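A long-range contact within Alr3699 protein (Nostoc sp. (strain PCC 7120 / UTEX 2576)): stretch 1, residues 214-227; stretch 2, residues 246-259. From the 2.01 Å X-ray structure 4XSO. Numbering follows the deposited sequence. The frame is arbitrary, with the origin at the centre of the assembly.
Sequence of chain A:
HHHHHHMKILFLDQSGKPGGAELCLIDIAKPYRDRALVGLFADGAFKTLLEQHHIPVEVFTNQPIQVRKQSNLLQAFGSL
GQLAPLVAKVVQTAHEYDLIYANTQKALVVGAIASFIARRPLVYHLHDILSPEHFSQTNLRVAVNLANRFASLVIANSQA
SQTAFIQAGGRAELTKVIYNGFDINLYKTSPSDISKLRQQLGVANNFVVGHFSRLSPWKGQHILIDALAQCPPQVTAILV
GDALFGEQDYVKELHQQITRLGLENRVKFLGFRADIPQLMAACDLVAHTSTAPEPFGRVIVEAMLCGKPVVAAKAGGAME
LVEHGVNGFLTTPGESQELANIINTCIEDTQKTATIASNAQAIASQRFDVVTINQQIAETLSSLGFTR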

# COMPACT_ATOMS: atom_id res chain seq x y z
N ARG A 214 -5.02 -17.34 30.38
CA ARG A 214 -5.45 -18.46 29.60
C ARG A 214 -4.37 -19.55 29.81
O ARG A 214 -3.23 -19.28 30.17
CB ARG A 214 -5.59 -18.09 28.10
CG ARG A 214 -4.30 -17.56 27.50
CD ARG A 214 -4.52 -16.96 26.11
NE ARG A 214 -3.31 -16.26 25.69
CZ ARG A 214 -3.00 -15.01 26.03
NH1 ARG A 214 -3.83 -14.26 26.76
NH2 ARG A 214 -1.85 -14.50 25.60
N LEU A 215 -4.80 -20.78 29.69
CA LEU A 215 -3.96 -21.92 29.95
C LEU A 215 -3.08 -22.09 28.73
O LEU A 215 -3.54 -22.58 27.69
CB LEU A 215 -4.84 -23.15 30.20
CG LEU A 215 -5.83 -23.02 31.35
CD1 LEU A 215 -6.73 -24.25 31.40
CD2 LEU A 215 -5.11 -22.82 32.68
N SER A 216 -1.84 -21.78 28.74
CA SER A 216 -0.88 -21.71 27.62
C SER A 216 0.57 -21.95 28.10
O SER A 216 0.91 -21.70 29.26
CB SER A 216 -1.07 -20.39 26.90
OG SER A 216 -0.15 -20.30 25.88
N PRO A 217 1.46 -22.57 27.52
CA PRO A 217 2.80 -22.85 28.11
C PRO A 217 3.57 -21.57 28.39
O PRO A 217 4.29 -21.50 29.38
CB PRO A 217 3.54 -23.67 27.03
CG PRO A 217 2.48 -24.12 26.06
CD PRO A 217 1.23 -23.30 26.25
N TRP A 218 3.40 -20.57 27.53
CA TRP A 218 4.07 -19.28 27.70
C TRP A 218 3.61 -18.64 29.03
O TRP A 218 4.40 -17.91 29.65
CB TRP A 218 3.75 -18.30 26.55
CG TRP A 218 4.39 -18.56 25.20
CD1 TRP A 218 5.06 -19.68 24.79
CD2 TRP A 218 4.37 -17.66 24.06
NE1 TRP A 218 5.47 -19.53 23.48
CE2 TRP A 218 5.06 -18.30 23.01
CE3 TRP A 218 3.84 -16.36 23.84
CZ2 TRP A 218 5.24 -17.68 21.74
CZ3 TRP A 218 4.01 -15.76 22.57
CH2 TRP A 218 4.71 -16.42 21.55
N LYS A 219 2.35 -18.89 29.44
CA LYS A 219 1.82 -18.31 30.68
C LYS A 219 2.26 -19.01 31.97
O LYS A 219 2.04 -18.48 33.07
CB LYS A 219 0.31 -18.16 30.62
CG LYS A 219 -0.14 -17.22 29.48
CD LYS A 219 0.31 -15.79 29.76
CE LYS A 219 -0.11 -14.78 28.72
NZ LYS A 219 -1.39 -14.15 29.14
N GLY A 220 2.85 -20.20 31.85
CA GLY A 220 3.58 -20.81 32.96
C GLY A 220 2.82 -21.38 34.15
O GLY A 220 3.33 -21.45 35.28
N GLN A 221 1.63 -21.86 33.93
CA GLN A 221 0.89 -22.51 35.03
C GLN A 221 1.65 -23.71 35.59
O GLN A 221 1.56 -23.96 36.77
CB GLN A 221 -0.49 -22.99 34.55
CG GLN A 221 -1.52 -21.88 34.43
CD GLN A 221 -1.54 -21.22 33.06
OE1 GLN A 221 -0.74 -21.57 32.19
NE2 GLN A 221 -2.45 -20.27 32.86
N HIS A 222 2.43 -24.40 34.75
CA HIS A 222 3.20 -25.58 35.21
C HIS A 222 4.31 -25.21 36.21
O HIS A 222 4.68 -26.01 37.07
CB HIS A 222 3.78 -26.37 34.00
CG HIS A 222 4.81 -25.60 33.22
ND1 HIS A 222 4.48 -24.60 32.31
CD2 HIS A 222 6.16 -25.66 33.24
CE1 HIS A 222 5.59 -24.08 31.81
NE2 HIS A 222 6.62 -24.69 32.38
N ILE A 223 4.79 -23.98 36.14
CA ILE A 223 5.78 -23.47 37.09
C ILE A 223 5.14 -23.27 38.49
O ILE A 223 5.72 -23.68 39.48
CB ILE A 223 6.40 -22.12 36.58
CG1 ILE A 223 6.93 -22.24 35.15
CG2 ILE A 223 7.49 -21.60 37.53
CD1 ILE A 223 8.16 -23.13 35.08
N LEU A 224 3.93 -22.66 38.57
CA LEU A 224 3.21 -22.56 39.82
C LEU A 224 2.96 -23.96 40.42
O LEU A 224 3.10 -24.16 41.62
CB LEU A 224 1.89 -21.75 39.66
CG LEU A 224 0.98 -21.68 40.90
CD1 LEU A 224 1.71 -21.00 42.04
CD2 LEU A 224 -0.31 -20.91 40.57
N ILE A 225 2.53 -24.89 39.58
CA ILE A 225 2.26 -26.27 40.00
C ILE A 225 3.56 -26.93 40.57
O ILE A 225 3.50 -27.42 41.69
CB ILE A 225 1.58 -27.07 38.87
CG1 ILE A 225 0.20 -26.45 38.58
CG2 ILE A 225 1.44 -28.53 39.27
CD1 ILE A 225 -0.32 -26.76 37.21
N ASP A 226 4.71 -26.82 39.88
CA ASP A 226 5.97 -27.34 40.46
C ASP A 226 6.30 -26.66 41.80
O ASP A 226 6.63 -27.31 42.78
CB ASP A 226 7.14 -27.13 39.53
CG ASP A 226 7.17 -28.10 38.38
OD1 ASP A 226 6.57 -29.16 38.50
OD2 ASP A 226 7.80 -27.77 37.32
N ALA A 227 6.12 -25.34 41.89
CA ALA A 227 6.34 -24.69 43.17
C ALA A 227 5.37 -25.18 44.25
O ALA A 227 5.73 -25.25 45.42
CB ALA A 227 6.24 -23.17 43.03
N GLY A 246 -5.74 -23.98 20.15
CA GLY A 246 -4.32 -24.23 19.90
C GLY A 246 -3.53 -24.95 20.97
O GLY A 246 -2.51 -25.57 20.67
N GLU A 247 -3.96 -24.91 22.23
CA GLU A 247 -3.12 -25.49 23.29
C GLU A 247 -3.84 -26.56 24.09
O GLU A 247 -3.70 -26.63 25.34
CB GLU A 247 -2.61 -24.43 24.25
CG GLU A 247 -1.72 -23.40 23.57
CD GLU A 247 -0.43 -23.97 23.00
OE1 GLU A 247 -0.04 -25.12 23.34
OE2 GLU A 247 0.20 -23.25 22.20
N GLN A 248 -4.54 -27.45 23.39
CA GLN A 248 -5.05 -28.66 24.07
C GLN A 248 -4.01 -29.60 24.68
O GLN A 248 -4.21 -30.08 25.79
CB GLN A 248 -6.01 -29.40 23.15
CG GLN A 248 -7.31 -28.61 23.05
CD GLN A 248 -7.83 -28.15 24.43
OE1 GLN A 248 -7.99 -26.93 24.68
NE2 GLN A 248 -8.08 -29.12 25.33
N ASP A 249 -2.89 -29.87 24.02
CA ASP A 249 -1.84 -30.71 24.67
C ASP A 249 -1.34 -30.19 26.02
O ASP A 249 -0.86 -30.98 26.89
CB ASP A 249 -0.56 -30.81 23.79
CG ASP A 249 -0.81 -31.46 22.45
OD1 ASP A 249 -1.97 -31.68 22.10
OD2 ASP A 249 0.19 -31.73 21.75
N TYR A 250 -1.36 -28.86 26.19
CA TYR A 250 -0.88 -28.24 27.45
C TYR A 250 -1.82 -28.50 28.60
O TYR A 250 -1.41 -28.79 29.70
CB TYR A 250 -0.72 -26.73 27.31
CG TYR A 250 -0.06 -26.05 28.49
CD1 TYR A 250 1.24 -26.37 28.84
CD2 TYR A 250 -0.73 -25.07 29.23
CE1 TYR A 250 1.88 -25.73 29.91
CE2 TYR A 250 -0.11 -24.45 30.34
CZ TYR A 250 1.18 -24.78 30.69
OH TYR A 250 1.86 -24.18 31.75
N VAL A 251 -3.10 -28.32 28.37
CA VAL A 251 -4.07 -28.60 29.41
C VAL A 251 -4.02 -30.05 29.91
O VAL A 251 -3.96 -30.28 31.12
CB VAL A 251 -5.47 -28.25 28.93
CG1 VAL A 251 -6.50 -28.84 29.87
CG2 VAL A 251 -5.57 -26.74 28.82
N LYS A 252 -3.98 -31.00 28.98
CA LYS A 252 -3.63 -32.42 29.29
C LYS A 252 -2.34 -32.56 30.12
O LYS A 252 -2.32 -33.26 31.12
CB LYS A 252 -3.46 -33.22 27.98
CG LYS A 252 -3.29 -34.73 28.15
CD LYS A 252 -2.70 -35.40 26.91
CE LYS A 252 -1.18 -35.18 26.86
NZ LYS A 252 -0.69 -34.94 25.48
N GLU A 253 -1.29 -31.86 29.72
CA GLU A 253 -0.02 -31.89 30.44
C GLU A 253 -0.18 -31.33 31.88
O GLU A 253 0.36 -31.89 32.85
CB GLU A 253 1.04 -31.18 29.62
CG GLU A 253 2.47 -31.28 30.15
CD GLU A 253 3.05 -29.92 30.59
OE1 GLU A 253 3.13 -29.66 31.83
OE2 GLU A 253 3.41 -29.11 29.68
N LEU A 254 -0.97 -30.28 32.05
CA LEU A 254 -1.14 -29.71 33.40
C LEU A 254 -1.82 -30.70 34.28
O LEU A 254 -1.41 -30.92 35.41
CB LEU A 254 -2.00 -28.41 33.45
CG LEU A 254 -1.41 -27.25 32.70
CD1 LEU A 254 -2.31 -26.03 32.86
CD2 LEU A 254 0.02 -27.01 33.20
N HIS A 255 -2.93 -31.25 33.79
CA HIS A 255 -3.69 -32.23 34.57
C HIS A 255 -2.84 -33.42 35.01
O HIS A 255 -2.94 -33.90 36.16
CB HIS A 255 -4.91 -32.70 33.77
CG HIS A 255 -6.06 -31.71 33.76
ND1 HIS A 255 -6.69 -31.29 34.90
CD2 HIS A 255 -6.79 -31.21 32.73
CE1 HIS A 255 -7.71 -30.50 34.60
NE2 HIS A 255 -7.80 -30.44 33.29
N GLN A 256 -1.93 -33.84 34.13
CA GLN A 256 -1.14 -35.05 34.40
C GLN A 256 -0.11 -34.71 35.41
O GLN A 256 0.11 -35.45 36.39
CB GLN A 256 -0.43 -35.53 33.13
CG GLN A 256 -1.42 -35.95 32.04
CD GLN A 256 -0.80 -36.88 31.00
OE1 GLN A 256 -0.31 -36.43 29.95
NE2 GLN A 256 -0.79 -38.18 31.31
N GLN A 257 0.50 -33.53 35.20
CA GLN A 257 1.51 -33.01 36.12
C GLN A 257 0.92 -32.97 37.54
O GLN A 257 1.52 -33.45 38.52
CB GLN A 257 1.99 -31.58 35.68
CG GLN A 257 2.98 -30.92 36.64
CD GLN A 257 3.31 -29.46 36.34
OE1 GLN A 257 2.65 -28.82 35.55
NE2 GLN A 257 4.31 -28.92 37.01
N ILE A 258 -0.23 -32.30 37.67
CA ILE A 258 -0.86 -32.17 38.94
C ILE A 258 -1.13 -33.54 39.63
O ILE A 258 -0.91 -33.72 40.82
CB ILE A 258 -2.21 -31.41 38.78
CG1 ILE A 258 -2.00 -29.94 38.45
CG2 ILE A 258 -3.09 -31.59 40.02
CD1 ILE A 258 -3.21 -29.31 37.84
N THR A 259 -1.69 -34.47 38.90
CA THR A 259 -1.85 -35.85 39.42
C THR A 259 -0.49 -36.52 39.68
O THR A 259 -0.28 -37.08 40.72
CB THR A 259 -2.63 -36.69 38.42
OG1 THR A 259 -3.99 -36.21 38.36
CG2 THR A 259 -2.62 -38.17 38.88

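Helices that pack side by side often combine apolar packing with a few polar side chains that reach across to the neighbouring helix, and this contact in Alr3699 is a compact example. Gln257 makes such a reach near one end. Its amide nitrogen NE2 donates to the backbone O of His222 (2.9 Å, nearly linear) and also to OD1 of Asp226 (2.7 Å, more bent). The carbonyl of His222 already accepts the helical bond from the N of Asp226, so the glutamine makes use of its spare accepting capacity. The arrangement has a cost: OE1 of Gln257 is buried without a polar partner.

Tyr250 anchors the other end. Its OH lies 2.7 Å from ND1 of His222, a hydrogen bond in which either atom could be the donor. The hydroxyl approaches the edge of the imidazole, and the two rings meet rim to rim with their planes almost perpendicular, so the pairing rests on the polar bond rather than on stacking. The face of the phenol ring serves a different purpose: Pro217 lies over it, its CD 4.0 Å from the ring centroid of Tyr250 in a CH-pi contact. Pro217 opens the type I turn ending at Gly220, the N-cap of the first helix, so the tyrosine bridges the turn and the helix start.

Around these bonds the packing is largely apolar. The helix axes, 10.2 Å apart at closest approach, run only 2° from parallel, which allows contacts to recur along their length. His222 fits as a knob among Tyr250, Glu253, Leu254 and Gln257. One turn further on, Ile225 places CD1 4.0 Å from CD2 of Leu254 and CG2 3.8 Å from CG1 of Ile258. Before the first helix begins, Leu215 extends the seam, with its CD1 3.8 Å from CG2 of Val251.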